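PDB 4HR1: putative uncharacterized protein, which is of unknown function but folds as a bromodomain-like bundle of helices, comes from a virus of a hyperthermophilic archaeon and is seen as a two-chain assembly. Local coordinates for residues B[54-59]-B[76-81]; B[44-49]-B[86-91]; B[21-26]-B[99-104]. All coordinates share one frame; numbering follows the deposited sequence.

Interaction 1 (B[54-59]-B[76-81]); sequences VNWDVY and KEIQKA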
loop_
_atom_site.group_PDB
_atom_site.type_symbol
_atom_site.label_atom_id
_atom_site.label_comp_id
_atom_site.label_asym_id
_atom_site.label_seq_id
_atom_site.Cartn_x
_atom_site.Cartn_y
_atom_site.Cartn_z
ATOM N N VAL B 54 3.122 -1.276 12.773
ATOM C CA VAL B 54 1.708 -1.629 12.846
ATOM C C VAL B 54 1.315 -2.912 12.033
ATOM O O VAL B 54 0.153 -3.340 12.065
ATOM C CB VAL B 54 0.882 -0.354 12.527
ATOM C CG1 VAL B 54 0.360 -0.317 11.100
ATOM C CG2 VAL B 54 -0.234 -0.157 13.527
ATOM N N ASN B 55 2.312 -3.536 11.354
ATOM C CA ASN B 55 2.147 -4.719 10.501
ATOM C C ASN B 55 1.696 -5.962 11.216
ATOM O O ASN B 55 0.931 -6.731 10.621
ATOM C CB ASN B 55 3.417 -5.023 9.680
ATOM C CG ASN B 55 3.553 -4.243 8.383
ATOM O OD1 ASN B 55 2.589 -3.650 7.840
ATOM N ND2 ASN B 55 4.770 -4.237 7.856
ATOM N N TRP B 56 2.173 -6.171 12.473
ATOM C CA TRP B 56 1.865 -7.327 13.332
ATOM C C TRP B 56 0.354 -7.599 13.403
ATOM O O TRP B 56 -0.048 -8.758 13.458
ATOM C CB TRP B 56 2.458 -7.149 14.760
ATOM C CG TRP B 56 2.008 -5.879 15.430
ATOM C CD1 TRP B 56 2.633 -4.671 15.381
ATOM C CD2 TRP B 56 0.781 -5.668 16.148
ATOM N NE1 TRP B 56 1.856 -3.711 15.987
ATOM C CE2 TRP B 56 0.700 -4.289 16.439
ATOM C CE3 TRP B 56 -0.268 -6.510 16.563
ATOM C CZ2 TRP B 56 -0.371 -3.735 17.151
ATOM C CZ3 TRP B 56 -1.371 -5.944 17.184
ATOM C CH2 TRP B 56 -1.402 -4.576 17.499
ATOM N N ASP B 57 -0.462 -6.525 13.379
ATOM C CA ASP B 57 -1.919 -6.531 13.464
ATOM C C ASP B 57 -2.614 -7.192 12.264
ATOM O O ASP B 57 -3.756 -7.654 12.406
ATOM C CB ASP B 57 -2.441 -5.098 13.720
ATOM C CG ASP B 57 -3.927 -4.989 14.041
ATOM O OD1 ASP B 57 -4.613 -4.142 13.413
ATOM O OD2 ASP B 57 -4.420 -5.796 14.870
ATOM N N VAL B 58 -1.944 -7.221 11.089
ATOM C CA VAL B 58 -2.467 -7.868 9.876
ATOM C C VAL B 58 -2.590 -9.362 10.170
ATOM O O VAL B 58 -3.688 -9.903 10.049
ATOM C CB VAL B 58 -1.673 -7.573 8.561
ATOM C CG1 VAL B 58 -2.227 -8.379 7.388
ATOM C CG2 VAL B 58 -1.699 -6.088 8.224
ATOM N N TYR B 59 -1.499 -10.010 10.611
ATOM C CA TYR B 59 -1.582 -11.420 10.966
ATOM C C TYR B 59 -2.354 -11.649 12.282
ATOM O O TYR B 59 -3.107 -12.624 12.361
ATOM C CB TYR B 59 -0.213 -12.082 11.033
ATOM C CG TYR B 59 -0.306 -13.511 11.513
ATOM C CD1 TYR B 59 -0.744 -14.525 10.665
ATOM C CD2 TYR B 59 -0.048 -13.838 12.844
ATOM C CE1 TYR B 59 -0.880 -15.836 11.114
ATOM C CE2 TYR B 59 -0.179 -15.146 13.304
ATOM C CZ TYR B 59 -0.595 -16.142 12.433
ATOM O OH TYR B 59 -0.709 -17.436 12.870
ATOM N N LYS B 76 -2.574 0.703 22.914
ATOM C CA LYS B 76 -1.809 1.937 23.130
ATOM C C LYS B 76 -0.879 2.207 21.925
ATOM O O LYS B 76 -0.898 3.313 21.383
ATOM C CB LYS B 76 -1.008 1.868 24.451
ATOM C CG LYS B 76 -1.781 2.273 25.710
ATOM C CD LYS B 76 -1.002 1.802 26.946
ATOM C CE LYS B 76 -1.316 2.553 28.219
ATOM N NZ LYS B 76 -0.166 2.519 29.176
ATOM N N GLU B 77 -0.137 1.172 21.481
ATOM C CA GLU B 77 0.774 1.187 20.332
ATOM C C GLU B 77 0.079 1.635 19.025
ATOM O O GLU B 77 0.659 2.391 18.237
ATOM C CB GLU B 77 1.391 -0.204 20.168
ATOM C CG GLU B 77 2.735 -0.209 19.470
ATOM C CD GLU B 77 2.719 -0.850 18.096
ATOM O OE1 GLU B 77 3.260 -1.972 17.959
ATOM O OE2 GLU B 77 2.157 -0.238 17.159
ATOM N N ILE B 78 -1.170 1.197 18.825
ATOM C CA ILE B 78 -2.002 1.503 17.660
ATOM C C ILE B 78 -2.556 2.926 17.707
ATOM O O ILE B 78 -2.683 3.558 16.658
ATOM C CB ILE B 78 -3.086 0.389 17.449
ATOM C CG1 ILE B 78 -3.076 -0.146 16.032
ATOM C CG2 ILE B 78 -4.503 0.782 17.879
ATOM C CD1 ILE B 78 -2.704 -1.501 15.994
ATOM N N GLN B 79 -2.897 3.416 18.923
ATOM C CA GLN B 79 -3.430 4.761 19.186
ATOM C C GLN B 79 -2.376 5.798 18.806
ATOM O O GLN B 79 -2.720 6.842 18.250
ATOM C CB GLN B 79 -3.789 4.914 20.670
ATOM C CG GLN B 79 -5.168 4.377 21.057
ATOM C CD GLN B 79 -5.670 4.952 22.380
ATOM O OE1 GLN B 79 -6.822 5.406 22.488
ATOM N NE2 GLN B 79 -4.841 4.934 23.428
ATOM N N LYS B 80 -1.092 5.473 19.100
ATOM C CA LYS B 80 0.108 6.236 18.788
ATOM C C LYS B 80 0.247 6.266 17.252
ATOM O O LYS B 80 0.180 7.346 16.652
ATOM C CB LYS B 80 1.360 5.558 19.397
ATOM C CG LYS B 80 1.523 5.625 20.918
ATOM C CD LYS B 80 2.920 5.108 21.295
ATOM C CE LYS B 80 3.159 4.848 22.764
ATOM N NZ LYS B 80 4.534 4.321 23.006
ATOM N N ALA B 81 0.367 5.066 16.623
ATOM C CA ALA B 81 0.482 4.899 15.171
ATOM C C ALA B 81 -0.595 5.644 14.371
ATOM O O ALA B 81 -0.258 6.300 13.394
ATOM C CB ALA B 81 0.529 3.422 14.804
#
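Ile78, on helix 72-98, is the bump of this contact: its CD1 methyl enters a hollow made by Val54, Trp56 and Asp57, where helix 34-54 gives way to helix 56-63. On one side of the hollow lies the benzo part of the indole, with Trp56 CZ2 3.4 Å from Ile78 CD1; the methyl comes in obliquely to the ring. On another side is Val54, whose CG2 stands 3.7 Å from the same CD1, the two side chains crossing at about a right angle. Asp57 makes only a marginal approach through its carboxylate.

Val54 is also a small bump in its own right, since CG2 reaches 3.9 Å from the CB of Ala81, one turn beyond Ile78. A residue as short as alanine suits that place because it lets the branched valine come close to the helix surface. The indole owes its place to a chi1 of 56°, which sets CG between the backbone N and the carbonyl carbon and turns the ring toward helix 72-98. Its pyrrole end then meets Glu77, whose bent chain brings OE1 3.0 Å from Trp56 NE1. The hydrogen bond is weak, the N-H being aimed well off the acceptor at 121°, and Trp56 NE1 has a second weak partner in Ala53 O. Carboxylate and indole planes stand nearly perpendicular, 83° apart.

Helix 6-30 completes the apolar surroundings, with Val9 and Ile13 against Val54, while Phe3 touches Ile78. Tyr114 of the other subunit takes the neighbouring Val58 O. The contact thus packs the junction of helices 34-54 and 56-63 onto helix 72-98, as part of the all-helical, bromodomain-like fold.

Interaction 2 (B[44-49]-B[86-91]); sequences KERVDE and EDIKEQ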
loop_
_atom_site.group_PDB
_atom_site.type_symbol
_atom_site.label_atom_id
_atom_site.label_comp_id
_atom_site.label_asym_id
_atom_site.label_seq_id
_atom_site.Cartn_x
_atom_site.Cartn_y
_atom_site.Cartn_z
ATOM N N LYS B 44 7.704 9.335 2.375
ATOM C CA LYS B 44 7.720 7.906 2.067
ATOM C C LYS B 44 8.429 7.148 3.188
ATOM O O LYS B 44 7.926 6.112 3.638
ATOM C CB LYS B 44 8.411 7.663 0.701
ATOM C CG LYS B 44 8.395 6.211 0.194
ATOM C CD LYS B 44 9.756 5.557 0.332
ATOM C CE LYS B 44 9.814 4.224 -0.360
ATOM N NZ LYS B 44 11.156 3.596 -0.234
ATOM N N GLU B 45 9.565 7.671 3.667
ATOM C CA GLU B 45 10.280 7.018 4.769
ATOM C C GLU B 45 9.492 7.008 6.095
ATOM O O GLU B 45 9.608 6.055 6.867
ATOM C CB GLU B 45 11.696 7.567 4.941
ATOM C CG GLU B 45 12.772 6.604 4.442
ATOM C CD GLU B 45 12.677 5.156 4.914
ATOM O OE1 GLU B 45 12.569 4.260 4.044
ATOM O OE2 GLU B 45 12.678 4.917 6.146
ATOM N N ARG B 46 8.672 8.058 6.326
ATOM C CA ARG B 46 7.794 8.187 7.488
ATOM C C ARG B 46 6.699 7.085 7.391
ATOM O O ARG B 46 6.542 6.309 8.330
ATOM C CB ARG B 46 7.179 9.609 7.567
ATOM C CG ARG B 46 8.145 10.734 7.983
ATOM C CD ARG B 46 8.116 11.045 9.474
ATOM N NE ARG B 46 6.917 11.791 9.877
ATOM C CZ ARG B 46 6.745 12.363 11.066
ATOM N NH1 ARG B 46 5.624 13.016 11.338
ATOM N NH2 ARG B 46 7.697 12.290 11.992
ATOM N N VAL B 47 6.024 6.968 6.229
ATOM C CA VAL B 47 5.023 5.924 5.969
ATOM C C VAL B 47 5.618 4.516 6.172
ATOM O O VAL B 47 4.990 3.707 6.840
ATOM C CB VAL B 47 4.324 6.077 4.603
ATOM C CG1 VAL B 47 3.216 5.040 4.425
ATOM C CG2 VAL B 47 3.763 7.484 4.438
ATOM N N ASP B 48 6.848 4.253 5.689
ATOM C CA ASP B 48 7.478 2.941 5.875
ATOM C C ASP B 48 7.840 2.644 7.345
ATOM O O ASP B 48 7.890 1.479 7.740
ATOM C CB ASP B 48 8.712 2.747 4.956
ATOM C CG ASP B 48 8.516 2.940 3.450
ATOM O OD1 ASP B 48 9.535 3.142 2.738
ATOM O OD2 ASP B 48 7.348 2.881 2.980
ATOM N N GLU B 49 8.119 3.688 8.136
ATOM C CA GLU B 49 8.478 3.565 9.553
ATOM C C GLU B 49 7.268 3.079 10.376
ATOM O O GLU B 49 7.331 2.063 11.076
ATOM C CB GLU B 49 8.936 4.924 10.098
ATOM C CG GLU B 49 10.408 5.239 9.927
ATOM C CD GLU B 49 10.773 6.614 10.455
ATOM O OE1 GLU B 49 10.492 6.887 11.645
ATOM O OE2 GLU B 49 11.330 7.423 9.676
ATOM N N GLU B 86 -2.024 10.305 10.851
ATOM C CA GLU B 86 -2.891 11.451 10.535
ATOM C C GLU B 86 -2.071 12.736 10.352
ATOM O O GLU B 86 -2.466 13.627 9.586
ATOM C CB GLU B 86 -4.056 11.592 11.526
ATOM C CG GLU B 86 -5.417 11.686 10.835
ATOM C CD GLU B 86 -5.848 10.533 9.931
ATOM O OE1 GLU B 86 -6.490 10.804 8.887
ATOM O OE2 GLU B 86 -5.562 9.360 10.270
ATOM N N ASP B 87 -0.882 12.765 10.990
ATOM C CA ASP B 87 0.087 13.847 10.900
ATOM C C ASP B 87 0.709 13.813 9.496
ATOM O O ASP B 87 0.598 14.812 8.777
ATOM C CB ASP B 87 1.132 13.745 12.031
ATOM C CG ASP B 87 2.180 14.842 12.019
ATOM O OD1 ASP B 87 1.799 16.032 12.061
ATOM O OD2 ASP B 87 3.373 14.511 11.985
ATOM N N ILE B 88 1.265 12.634 9.080
ATOM C CA ILE B 88 1.794 12.353 7.727
ATOM C C ILE B 88 0.737 12.722 6.651
ATOM O O ILE B 88 1.079 13.360 5.647
ATOM C CB ILE B 88 2.297 10.890 7.561
ATOM C CG1 ILE B 88 3.266 10.490 8.690
ATOM C CG2 ILE B 88 2.961 10.711 6.170
ATOM C CD1 ILE B 88 3.536 9.025 8.817
ATOM N N LYS B 89 -0.546 12.405 6.900
ATOM C CA LYS B 89 -1.598 12.800 5.968
ATOM C C LYS B 89 -1.637 14.314 5.774
ATOM O O LYS B 89 -1.630 14.758 4.634
ATOM C CB LYS B 89 -2.975 12.221 6.355
ATOM C CG LYS B 89 -4.072 12.568 5.359
ATOM C CD LYS B 89 -5.309 11.706 5.544
ATOM C CE LYS B 89 -6.382 12.104 4.551
ATOM N NZ LYS B 89 -7.412 11.046 4.391
ATOM N N GLU B 90 -1.636 15.102 6.859
ATOM C CA GLU B 90 -1.652 16.565 6.734
ATOM C C GLU B 90 -0.349 17.104 6.116
ATOM O O GLU B 90 -0.400 18.084 5.366
ATOM C CB GLU B 90 -1.972 17.250 8.077
ATOM C CG GLU B 90 -3.346 17.907 8.105
ATOM C CD GLU B 90 -3.610 19.101 7.194
ATOM O OE1 GLU B 90 -4.657 19.097 6.508
ATOM O OE2 GLU B 90 -2.810 20.064 7.205
ATOM N N GLN B 91 0.805 16.429 6.390
ATOM C CA GLN B 91 2.093 16.801 5.805
ATOM C C GLN B 91 2.069 16.688 4.271
ATOM O O GLN B 91 2.604 17.573 3.593
ATOM C CB GLN B 91 3.206 15.943 6.381
ATOM C CG GLN B 91 3.816 16.527 7.654
ATOM C CD GLN B 91 4.701 15.538 8.354
ATOM O OE1 GLN B 91 5.399 14.735 7.739
ATOM N NE2 GLN B 91 4.663 15.543 9.664
#
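Arg46 and Ile88 meet where two long helices of the bromodomain-like bundle, 34-54 and 72-98, run antiparallel. The axes of the two short segments pass 10.5 Å apart at 164°, a spacing that leaves room for side chains such as arginine and isoleucine between the helices. Arg46 suits this place because its aliphatic start can lie on apolar neighbours while its charge reaches the partly exposed flank.

The conformation of the arginine makes this division possible. Its CG stands anti to the carbonyl carbon (chi1 -72°), and the chain then bends at both chi2 and chi3, so that the guanidinium swings over toward helix 72-98. At the near end of the chain, Arg46 CB packs 3.9 Å from Ile88 CD1. Ile88 divides its branches between two residues of the facing helix: CG1 extends to carry CD1 to Arg46, whereas CG2, placed anti to the backbone N, turns to Val47 and rests 3.7 Å from Val47 CG2. A beta-branched residue serves well here, as its two arms leave CB in different directions. Val47 continues the apolar layer onto helix 6-30 through Leu16 and Ile20, and Ile50 packs on Ile88.

Gln91, one turn along from Asp87, lays its extended chain across the arginine at about a right angle. As modelled, its NE2 faces another donor, so this approach is a contact rather than a bond. Near the apolar layer, the chain of Lys89 leads to Trp15 in a cation-pi interaction. Asp87 answers the charge of the arginine: the carboxylate arrives at the edge of the guanidinium, near its plane, with the two planes 69° apart and Arg46 NH1 2.8 Å from Asp87 OD2 in a salt bridge.

Interaction 3 (B[21-26]-B[99-104]); sequences AFLKGY and VGLAQG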
loop_
_atom_site.group_PDB
_atom_site.type_symbol
_atom_site.label_atom_id
_atom_site.label_comp_id
_atom_site.label_asym_id
_atom_site.label_seq_id
_atom_site.Cartn_x
_atom_site.Cartn_y
_atom_site.Cartn_z
ATOM N N ALA B 21 2.738 8.234 -4.479
ATOM C CA ALA B 21 2.803 7.757 -5.856
ATOM C C ALA B 21 2.267 8.840 -6.772
ATOM O O ALA B 21 2.842 9.107 -7.822
ATOM C CB ALA B 21 1.990 6.477 -6.010
ATOM N N PHE B 22 1.204 9.504 -6.333
ATOM C CA PHE B 22 0.594 10.612 -7.039
ATOM C C PHE B 22 1.578 11.815 -7.077
ATOM O O PHE B 22 1.635 12.499 -8.097
ATOM C CB PHE B 22 -0.741 10.966 -6.359
ATOM C CG PHE B 22 -1.501 12.145 -6.919
ATOM C CD1 PHE B 22 -1.396 13.404 -6.333
ATOM C CD2 PHE B 22 -2.373 11.989 -7.992
ATOM C CE1 PHE B 22 -2.105 14.502 -6.846
ATOM C CE2 PHE B 22 -3.075 13.088 -8.507
ATOM C CZ PHE B 22 -2.940 14.339 -7.926
ATOM N N LEU B 23 2.354 12.060 -5.982
ATOM C CA LEU B 23 3.313 13.183 -5.923
ATOM C C LEU B 23 4.516 12.915 -6.808
ATOM O O LEU B 23 4.899 13.785 -7.575
ATOM C CB LEU B 23 3.763 13.536 -4.481
ATOM C CG LEU B 23 2.732 14.213 -3.583
ATOM C CD1 LEU B 23 3.122 14.071 -2.138
ATOM C CD2 LEU B 23 2.537 15.681 -3.955
ATOM N N LYS B 24 5.076 11.709 -6.731
ATOM C CA LYS B 24 6.184 11.270 -7.574
ATOM C C LYS B 24 5.768 11.276 -9.065
ATOM O O LYS B 24 6.585 11.596 -9.938
ATOM C CB LYS B 24 6.657 9.864 -7.159
ATOM C CG LYS B 24 7.398 9.839 -5.840
ATOM C CD LYS B 24 8.233 8.593 -5.705
ATOM C CE LYS B 24 8.905 8.546 -4.365
ATOM N NZ LYS B 24 10.018 7.560 -4.343
ATOM N N GLY B 25 4.499 10.941 -9.314
ATOM C CA GLY B 25 3.890 10.903 -10.639
ATOM C C GLY B 25 3.831 12.263 -11.290
ATOM O O GLY B 25 4.159 12.392 -12.469
ATOM N N TYR B 26 3.414 13.280 -10.520
ATOM C CA TYR B 26 3.324 14.681 -10.937
ATOM C C TYR B 26 4.714 15.274 -11.208
ATOM O O TYR B 26 4.895 15.985 -12.195
ATOM C CB TYR B 26 2.613 15.478 -9.840
ATOM C CG TYR B 26 2.779 16.981 -9.899
ATOM C CD1 TYR B 26 1.903 17.769 -10.643
ATOM C CD2 TYR B 26 3.739 17.629 -9.123
ATOM C CE1 TYR B 26 1.982 19.162 -10.619
ATOM C CE2 TYR B 26 3.857 19.019 -9.128
ATOM C CZ TYR B 26 2.965 19.782 -9.866
ATOM O OH TYR B 26 3.054 21.149 -9.862
ATOM N N VAL B 99 4.142 22.156 -3.694
ATOM C CA VAL B 99 4.560 21.830 -5.063
ATOM C C VAL B 99 3.631 22.401 -6.138
ATOM O O VAL B 99 3.949 22.301 -7.316
ATOM C CB VAL B 99 4.955 20.348 -5.295
ATOM C CG1 VAL B 99 5.979 19.897 -4.268
ATOM C CG2 VAL B 99 3.739 19.430 -5.299
ATOM N N GLY B 100 2.532 23.037 -5.726
ATOM C CA GLY B 100 1.605 23.682 -6.649
ATOM C C GLY B 100 0.563 22.810 -7.317
ATOM O O GLY B 100 -0.083 23.263 -8.268
ATOM N N LEU B 101 0.366 21.569 -6.811
ATOM C CA LEU B 101 -0.630 20.615 -7.314
ATOM C C LEU B 101 -2.061 21.100 -7.056
ATOM O O LEU B 101 -2.971 20.791 -7.828
ATOM C CB LEU B 101 -0.428 19.243 -6.669
ATOM C CG LEU B 101 -0.003 18.148 -7.599
ATOM C CD1 LEU B 101 0.486 16.971 -6.827
ATOM C CD2 LEU B 101 -1.134 17.767 -8.558
ATOM N N ALA B 102 -2.247 21.868 -5.969
ATOM C CA ALA B 102 -3.520 22.460 -5.565
ATOM C C ALA B 102 -3.320 23.894 -5.073
ATOM O O ALA B 102 -2.223 24.286 -4.659
ATOM C CB ALA B 102 -4.168 21.618 -4.472
ATOM N N GLN B 103 -4.396 24.663 -5.133
ATOM C CA GLN B 103 -4.482 26.034 -4.676
ATOM C C GLN B 103 -5.788 26.078 -3.885
ATOM O O GLN B 103 -6.878 25.988 -4.471
ATOM C CB GLN B 103 -4.519 26.989 -5.876
ATOM C CG GLN B 103 -3.967 28.368 -5.557
ATOM C CD GLN B 103 -4.454 29.446 -6.496
ATOM O OE1 GLN B 103 -5.004 30.471 -6.065
ATOM N NE2 GLN B 103 -4.230 29.264 -7.796
ATOM N N GLY B 104 -5.660 26.092 -2.563
ATOM C CA GLY B 104 -6.797 26.117 -1.649
ATOM C C GLY B 104 -7.329 24.755 -1.249
ATOM O O GLY B 104 -6.838 23.718 -1.709
#
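Leu101, Tyr26 and Val99 carry most of this contact, in which the turn following helix 72-98 packs against helix 6-30. Leu101 lies over one face of the tyrosine ring: its CG sits 3.7 Å from the centroid of Tyr26 and 14° off the ring normal, a well-centred CH-pi contact. Leucine is apt here because its two methyls spread from that central carbon and reach further neighbours. Leu101 CD1 continues to Phe22, 3.6 Å from CE1, and touches Leu23 as well, 3.8 Å from CD2. The branched end thus fills the angle between three side chains of one helix face.

Tyr26 points toward the turn with CG anti to the backbone N (chi1 163°), which carries the long ring past Leu101 in the opposite direction and delivers its hydroxyl to the backbone. There Tyr26 OH donates a hydrogen bond to Val99 O at 2.9 Å. The donor is tilted 32° from the carbonyl plane. Phenylalanine-like packing and a polar tip are thereby combined in one residue.

Val99 adds its CG2 methyl, 3.9 Å from Tyr26 CE2, and also packs on Glu36 and Gln39 of helix 34-54. Directly after it, Gly100 ends helix 72-98 in a Schellman motif; its positive phi suits a residue without a side chain and lets the chain turn so that Leu101, like Val99, faces helix 6-30. The site also borders the subunit interface, where Tyr59 of the other chain meets the rings of Phe22 and Tyr26 and packs on Leu101.

Chemically, apolar contact holds the leucine while one directed bond ties the tyrosine to a main-chain carbonyl close to the helix end, which probably restricts how the turn can sit on helix 6-30.

In the fold
The three contacts are spread along the bundle, and no one of them touches another. Interactions 1 and 3 lie on opposite sides of the chain's centre, about 29 Å apart between centres, and interaction 2 lies between, nearest the middle. Interactions 1 and 2 share helix 72-98, and interaction 3 uses the turn that follows it. Interaction 1 is a buried contact, mainly apolar, with one weak side-chain bond. Interaction 2 is partly buried and pairs an apolar layer with a salt bridge at its flank; interaction 3, also partly buried, relies on aromatic packing and a bond to main chain. Both outer contacts approach the other subunit; interaction 2 does not touch it.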